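Local coordinates for GTP pyrophosphokinase (Streptococcus pneumoniae, PDB 2BE3), which probably catalyses pyrophosphoryl transfer from ATP to GTP, as a member of the RelA/SpoT family of nucleotide pyrophosphokinases, at residues G78-V83 with Q144-A149; S121-V126 with L140-I145. All coordinates share one frame; numbering follows the deposited sequence.

How the contacts relate
Both contacts are buried core pairings that use strand 137-147, which has strand 77-83 as a parallel neighbour (contact 1) and strand 122-130 as an antiparallel one (contact 2). Q144 and I145 belong to both, and the centres lie about 9 Å apart. On the face with R80, Q144 and R146 the chemistry is largely polar: guanidinium groups in contact 1, an amide, an imidazole and a carboxylate in contact 2. R146 NE and S121 OG connect the two networks. The face with V81, I143 and I145 is aliphatic in contact 1, aliphatic with the Y122 ring in contact 2, and V81 packs on I143. Contact 1 ends at a helix start, whereas contact 2 belongs to a hairpin.

Contact 1. Residues G78-V83 with Q144-A149; sequences GLRVMV and QIRTLA
The carbonyl oxygen of Q144 takes the backbone N-H of V81 at 2.8 Å, nearly along the C=O axis, and receives a CA-H...O contact from R80 CA. R146 N bonded to V81 O and V83 N bonded to R146 O carry the ladder onward, and the strand axes run 30° apart.

On the face bearing R80, Q144 and R146 the polar side chains are layered. The R80 chain bends at chi2 (-78°), which lays its guanidinium beside the Q144 amide, NH2 to NE2 at 3.6 Å, the planes 40° apart. R146 runs extended from CG to NE; its NH2 stands over one face of the R80 guanidinium, toward its rim, with NH1 of R80 and NH1 of R146 3.5 Å apart. Water 1 accepts from R146 NH1 at 3.1 Å and, weakly, from R80 NH1. From the same strand Q144 OE1 takes R146 NH2 at 2.6 Å, in a bent bond, and Y119 OH also bonds that NH2.

On the opposite face, with V81 and I145, V83 stands at the margin, where its CG1 meets I145 CG2 at 3.6 Å. At the helix start CG of selenomethionine M82 meets the L148 methyls CD1 and CD2, the chains at about a right angle, and water 2 joins V83 O to L148 N. T147, the N-cap of helix 148-164, uses OG1 for M150 N and D187.

Q144 OE1 and Y119 OH hold R146, and water 1 bridges the two like-charged groups, weakly on the R80 side; these may moderate their repulsion, consistent with a polar face that receives anionic nucleotides in this family.

Contact 2. Residues S121-V126 with L140-I145; sequences SYHVVV and LAEIQI
H123 and Q144, a non-hydrogen-bonded antiparallel pair, make the tightly packed part of the contact. The two side chains run side by side, and Q144 CG sits over the imidazole face, 3.9 Å from the ring centroid and 30° off its normal, a CH-pi contact. Amide and ring planes are 33° apart. H123 NE2 comes within 3.2 Å of Q144 OE1, but the angle is too poor for a hydrogen bond; Y119 OH is the partner of that nitrogen.

The amide is held at both ends. S121 OG, anti to its backbone N (chi1 -165°), reaches across to donate to Q144 OE1 at 2.8 Å, an oxygen that R146 also holds. Q144 NE2 gives a nearly straight bond of 3.1 Å to E142 OE1, which it meets from above the carboxylate plane. These grips at opposite ends fix the flip of the amide.

Backbone bonding is equally close in the middle: V124 N reaches I143 O at 2.7 Å and I143 N returns the bond to V124 O. The ladder loosens at one bond, Y122 N to I145 O, which stretches to 3.2 Å with a bent N-H; its return bond and the V126/A141 pair stay regular. The Y122 ring leads away from the partner strand. On the partly exposed L140 side the apolar approach is loose, V125 CG1 staying 4.4 Å from L140 CD2.

The pairing forms the hairpin of strands 122-130 and 137-147. Strand 102-109 continues the sheet beyond V125 and strand 77-83 beyond E142. Helix 89-97 covers Y122 and I145 through V89 and V93, while E142, on the H123 face, touches D75 of the loop preceding strand 77-83.

Contact 1. Residues G78-V83 with Q144-A149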
loop_
_atom_site.group_PDB
_atom_site.type_symbol
_atom_site.label_atom_id
_atom_site.label_comp_id
_atom_site.label_asym_id
_atom_site.label_seq_id
_atom_site.Cartn_x
_atom_site.Cartn_y
_atom_site.Cartn_z
ATOM N N GLY A 78 -4.436 -10.104 -9.556
ATOM C CA GLY A 78 -3.517 -11.234 -9.654
ATOM C C GLY A 78 -2.131 -10.756 -9.280
ATOM O O GLY A 78 -1.693 -9.719 -9.761
ATOM N N LEU A 79 -1.445 -11.493 -8.404
ATOM C CA LEU A 79 -0.082 -11.188 -8.000
ATOM C C LEU A 79 0.720 -12.405 -8.292
ATOM O O LEU A 79 0.177 -13.515 -8.224
ATOM C CB LEU A 79 -0.006 -10.833 -6.505
ATOM C CG LEU A 79 -0.658 -9.450 -6.529
ATOM C CD1 LEU A 79 -2.023 -9.313 -5.811
ATOM C CD2 LEU A 79 0.309 -8.296 -6.375
ATOM N N ARG A 80 2.000 -12.184 -8.644
ATOM C CA ARG A 80 2.951 -13.246 -8.929
ATOM C C ARG A 80 4.186 -13.044 -8.079
ATOM O O ARG A 80 4.867 -12.001 -8.145
ATOM C CB ARG A 80 3.346 -13.239 -10.406
ATOM C CG ARG A 80 2.182 -13.373 -11.360
ATOM C CD ARG A 80 1.739 -14.790 -11.415
ATOM N NE ARG A 80 0.359 -14.910 -11.876
ATOM C CZ ARG A 80 0.013 -15.056 -13.155
ATOM N NH1 ARG A 80 0.961 -15.079 -14.111
ATOM N NH2 ARG A 80 -1.271 -15.175 -13.479
ATOM N N VAL A 81 4.463 -14.036 -7.256
ATOM C CA VAL A 81 5.620 -13.978 -6.399
ATOM C C VAL A 81 6.601 -15.006 -6.896
ATOM O O VAL A 81 6.267 -16.173 -6.957
ATOM C CB VAL A 81 5.207 -14.189 -4.922
ATOM C CG1 VAL A 81 6.441 -14.352 -3.976
ATOM C CG2 VAL A 81 4.302 -13.038 -4.495
HETATM N N MSE A 82 7.794 -14.556 -7.284
HETATM C CA MSE A 82 8.848 -15.417 -7.794
HETATM C C MSE A 82 9.833 -15.761 -6.689
HETATM O O MSE A 82 10.316 -14.880 -5.995
HETATM C CB MSE A 82 9.565 -14.737 -8.976
HETATM C CG MSE A 82 9.184 -15.326 -10.360
HETATM SE SE MSE A 82 7.220 -15.204 -10.799
HETATM C CE MSE A 82 7.083 -13.073 -10.792
ATOM N N VAL A 83 10.088 -17.048 -6.505
ATOM C CA VAL A 83 10.937 -17.549 -5.440
ATOM C C VAL A 83 12.063 -18.342 -6.074
ATOM O O VAL A 83 11.952 -18.777 -7.228
ATOM C CB VAL A 83 10.147 -18.438 -4.388
ATOM C CG1 VAL A 83 9.011 -17.638 -3.708
ATOM C CG2 VAL A 83 9.588 -19.704 -5.033
ATOM N N GLN A 144 -0.125 -16.001 -6.813
ATOM C CA GLN A 144 0.569 -17.203 -7.245
ATOM C C GLN A 144 2.047 -17.185 -6.855
ATOM O O GLN A 144 2.705 -16.132 -6.878
ATOM C CB GLN A 144 0.422 -17.355 -8.739
ATOM C CG GLN A 144 -0.948 -17.866 -9.120
ATOM C CD GLN A 144 -0.968 -18.355 -10.523
ATOM O OE1 GLN A 144 -0.095 -19.109 -10.929
ATOM N NE2 GLN A 144 -1.939 -17.912 -11.292
ATOM N N ILE A 145 2.573 -18.336 -6.470
ATOM C CA ILE A 145 3.955 -18.389 -6.065
ATOM C C ILE A 145 4.658 -19.369 -6.970
ATOM O O ILE A 145 4.220 -20.495 -7.117
ATOM C CB ILE A 145 4.116 -18.777 -4.554
ATOM C CG1 ILE A 145 3.391 -17.768 -3.674
ATOM C CG2 ILE A 145 5.588 -18.682 -4.136
ATOM C CD1 ILE A 145 2.773 -18.369 -2.532
ATOM N N ARG A 146 5.764 -18.955 -7.560
ATOM C CA ARG A 146 6.392 -19.752 -8.584
ATOM C C ARG A 146 7.902 -19.667 -8.488
ATOM O O ARG A 146 8.420 -18.631 -8.071
ATOM C CB ARG A 146 6.013 -19.156 -9.943
ATOM C CG ARG A 146 4.605 -19.378 -10.323
ATOM C CD ARG A 146 4.301 -18.639 -11.581
ATOM N NE ARG A 146 2.918 -18.939 -11.933
ATOM C CZ ARG A 146 2.337 -18.585 -13.072
ATOM N NH1 ARG A 146 3.018 -17.935 -14.012
ATOM N NH2 ARG A 146 1.074 -18.911 -13.268
ATOM N N THR A 147 8.610 -20.703 -8.947
ATOM C CA THR A 147 10.014 -20.527 -9.224
ATOM C C THR A 147 10.159 -19.838 -10.587
ATOM O O THR A 147 9.187 -19.711 -11.369
ATOM C CB THR A 147 10.818 -21.846 -9.203
ATOM O OG1 THR A 147 10.281 -22.770 -10.163
ATOM C CG2 THR A 147 10.820 -22.459 -7.803
ATOM N N LEU A 148 11.363 -19.389 -10.873
ATOM C CA LEU A 148 11.610 -18.746 -12.153
ATOM C C LEU A 148 11.406 -19.742 -13.279
ATOM O O LEU A 148 10.862 -19.384 -14.301
ATOM C CB LEU A 148 13.004 -18.087 -12.170
ATOM C CG LEU A 148 12.988 -16.742 -11.397
ATOM C CD1 LEU A 148 12.009 -15.763 -12.049
ATOM C CD2 LEU A 148 12.580 -16.885 -9.927
ATOM N N ALA A 149 11.799 -20.999 -13.082
ATOM C CA ALA A 149 11.596 -22.002 -14.125
ATOM C C ALA A 149 10.072 -22.335 -14.337
ATOM O O ALA A 149 9.615 -22.456 -15.505
ATOM C CB ALA A 149 12.408 -23.237 -13.837
HETATM O O HOH W 1 1.179 -17.460 -16.441
HETATM O O HOH W 2 13.958 -19.799 -9.403
#

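Contact 2. Residues S121-V126 with L140-I145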
loop_
_atom_site.group_PDB
_atom_site.type_symbol
_atom_site.label_atom_id
_atom_site.label_comp_id
_atom_site.label_asym_id
_atom_site.label_seq_id
_atom_site.Cartn_x
_atom_site.Cartn_y
_atom_site.Cartn_z
ATOM N N SER A 121 2.599 -24.556 -10.163
ATOM C CA SER A 121 2.421 -23.258 -9.515
ATOM C C SER A 121 1.729 -23.475 -8.179
ATOM O O SER A 121 1.244 -24.570 -7.896
ATOM C CB SER A 121 1.549 -22.356 -10.380
ATOM O OG SER A 121 1.638 -21.016 -9.957
ATOM N N TYR A 122 1.693 -22.449 -7.344
ATOM C CA TYR A 122 0.967 -22.578 -6.103
ATOM C C TYR A 122 0.086 -21.336 -5.993
ATOM O O TYR A 122 0.577 -20.226 -6.150
ATOM C CB TYR A 122 1.933 -22.687 -4.916
ATOM C CG TYR A 122 1.273 -23.141 -3.619
ATOM C CD1 TYR A 122 1.369 -24.473 -3.201
ATOM C CD2 TYR A 122 0.566 -22.237 -2.807
ATOM C CE1 TYR A 122 0.803 -24.883 -2.015
ATOM C CE2 TYR A 122 -0.031 -22.651 -1.618
ATOM C CZ TYR A 122 0.100 -23.970 -1.233
ATOM O OH TYR A 122 -0.462 -24.420 -0.073
ATOM N N HIS A 123 -1.210 -21.539 -5.783
ATOM C CA HIS A 123 -2.199 -20.460 -5.798
ATOM C C HIS A 123 -2.677 -20.195 -4.390
ATOM O O HIS A 123 -3.075 -21.109 -3.689
ATOM C CB HIS A 123 -3.401 -20.815 -6.689
ATOM C CG HIS A 123 -3.037 -21.077 -8.126
ATOM N ND1 HIS A 123 -3.982 -21.244 -9.115
ATOM C CD2 HIS A 123 -1.834 -21.243 -8.731
ATOM C CE1 HIS A 123 -3.379 -21.462 -10.270
ATOM N NE2 HIS A 123 -2.075 -21.477 -10.064
ATOM N N VAL A 124 -2.583 -18.957 -3.948
ATOM C CA VAL A 124 -3.276 -18.578 -2.757
ATOM C C VAL A 124 -4.307 -17.494 -3.052
ATOM O O VAL A 124 -3.962 -16.427 -3.570
ATOM C CB VAL A 124 -2.355 -18.492 -1.468
ATOM C CG1 VAL A 124 -0.917 -18.727 -1.752
ATOM C CG2 VAL A 124 -2.697 -17.358 -0.488
ATOM N N VAL A 125 -5.579 -17.826 -2.801
ATOM C CA VAL A 125 -6.676 -16.880 -2.982
ATOM C C VAL A 125 -7.002 -16.210 -1.659
ATOM O O VAL A 125 -7.146 -16.887 -0.655
ATOM C CB VAL A 125 -7.929 -17.553 -3.583
ATOM C CG1 VAL A 125 -9.040 -16.515 -3.812
ATOM C CG2 VAL A 125 -7.565 -18.281 -4.919
ATOM N N VAL A 126 -7.061 -14.881 -1.637
ATOM C CA VAL A 126 -7.202 -14.170 -0.371
ATOM C C VAL A 126 -8.359 -13.194 -0.451
ATOM O O VAL A 126 -8.712 -12.747 -1.538
ATOM C CB VAL A 126 -5.901 -13.413 0.099
ATOM C CG1 VAL A 126 -4.644 -14.373 0.228
ATOM C CG2 VAL A 126 -5.585 -12.211 -0.785
ATOM N N LEU A 140 -11.675 -10.338 -3.873
ATOM C CA LEU A 140 -10.782 -11.480 -4.011
ATOM C C LEU A 140 -9.506 -11.123 -4.794
ATOM O O LEU A 140 -9.568 -10.549 -5.916
ATOM C CB LEU A 140 -11.487 -12.709 -4.631
ATOM C CG LEU A 140 -12.686 -13.298 -3.861
ATOM C CD1 LEU A 140 -13.387 -14.376 -4.695
ATOM C CD2 LEU A 140 -12.311 -13.822 -2.511
ATOM N N ALA A 141 -8.353 -11.519 -4.249
ATOM C CA ALA A 141 -7.090 -11.469 -5.037
ATOM C C ALA A 141 -6.434 -12.857 -5.082
ATOM O O ALA A 141 -6.544 -13.647 -4.132
ATOM C CB ALA A 141 -6.143 -10.436 -4.466
ATOM N N GLU A 142 -5.786 -13.177 -6.190
ATOM C CA GLU A 142 -5.083 -14.432 -6.299
ATOM C C GLU A 142 -3.570 -14.176 -6.302
ATOM O O GLU A 142 -3.070 -13.449 -7.172
ATOM C CB GLU A 142 -5.521 -15.142 -7.554
ATOM C CG GLU A 142 -4.979 -16.545 -7.736
ATOM C CD GLU A 142 -4.824 -16.883 -9.209
ATOM O OE1 GLU A 142 -4.041 -16.167 -9.930
ATOM O OE2 GLU A 142 -5.503 -17.847 -9.642
ATOM N N ILE A 143 -2.864 -14.688 -5.288
ATOM C CA ILE A 143 -1.411 -14.630 -5.265
ATOM C C ILE A 143 -0.847 -15.985 -5.695
ATOM O O ILE A 143 -1.089 -17.007 -5.040
ATOM C CB ILE A 143 -0.855 -14.254 -3.880
ATOM C CG1 ILE A 143 -1.491 -12.937 -3.374
ATOM C CG2 ILE A 143 0.702 -14.187 -3.937
ATOM C CD1 ILE A 143 -1.269 -12.670 -1.898
ATOM N N GLN A 144 -0.125 -16.001 -6.813
ATOM C CA GLN A 144 0.569 -17.203 -7.245
ATOM C C GLN A 144 2.047 -17.185 -6.855
ATOM O O GLN A 144 2.705 -16.132 -6.878
ATOM C CB GLN A 144 0.422 -17.355 -8.739
ATOM C CG GLN A 144 -0.948 -17.866 -9.120
ATOM C CD GLN A 144 -0.968 -18.355 -10.523
ATOM O OE1 GLN A 144 -0.095 -19.109 -10.929
ATOM N NE2 GLN A 144 -1.939 -17.912 -11.292
ATOM N N ILE A 145 2.573 -18.336 -6.470
ATOM C CA ILE A 145 3.955 -18.389 -6.065
ATOM C C ILE A 145 4.658 -19.369 -6.970
ATOM O O ILE A 145 4.220 -20.495 -7.117
ATOM C CB ILE A 145 4.116 -18.777 -4.554
ATOM C CG1 ILE A 145 3.391 -17.768 -3.674
ATOM C CG2 ILE A 145 5.588 -18.682 -4.136
ATOM C CD1 ILE A 145 2.773 -18.369 -2.532
#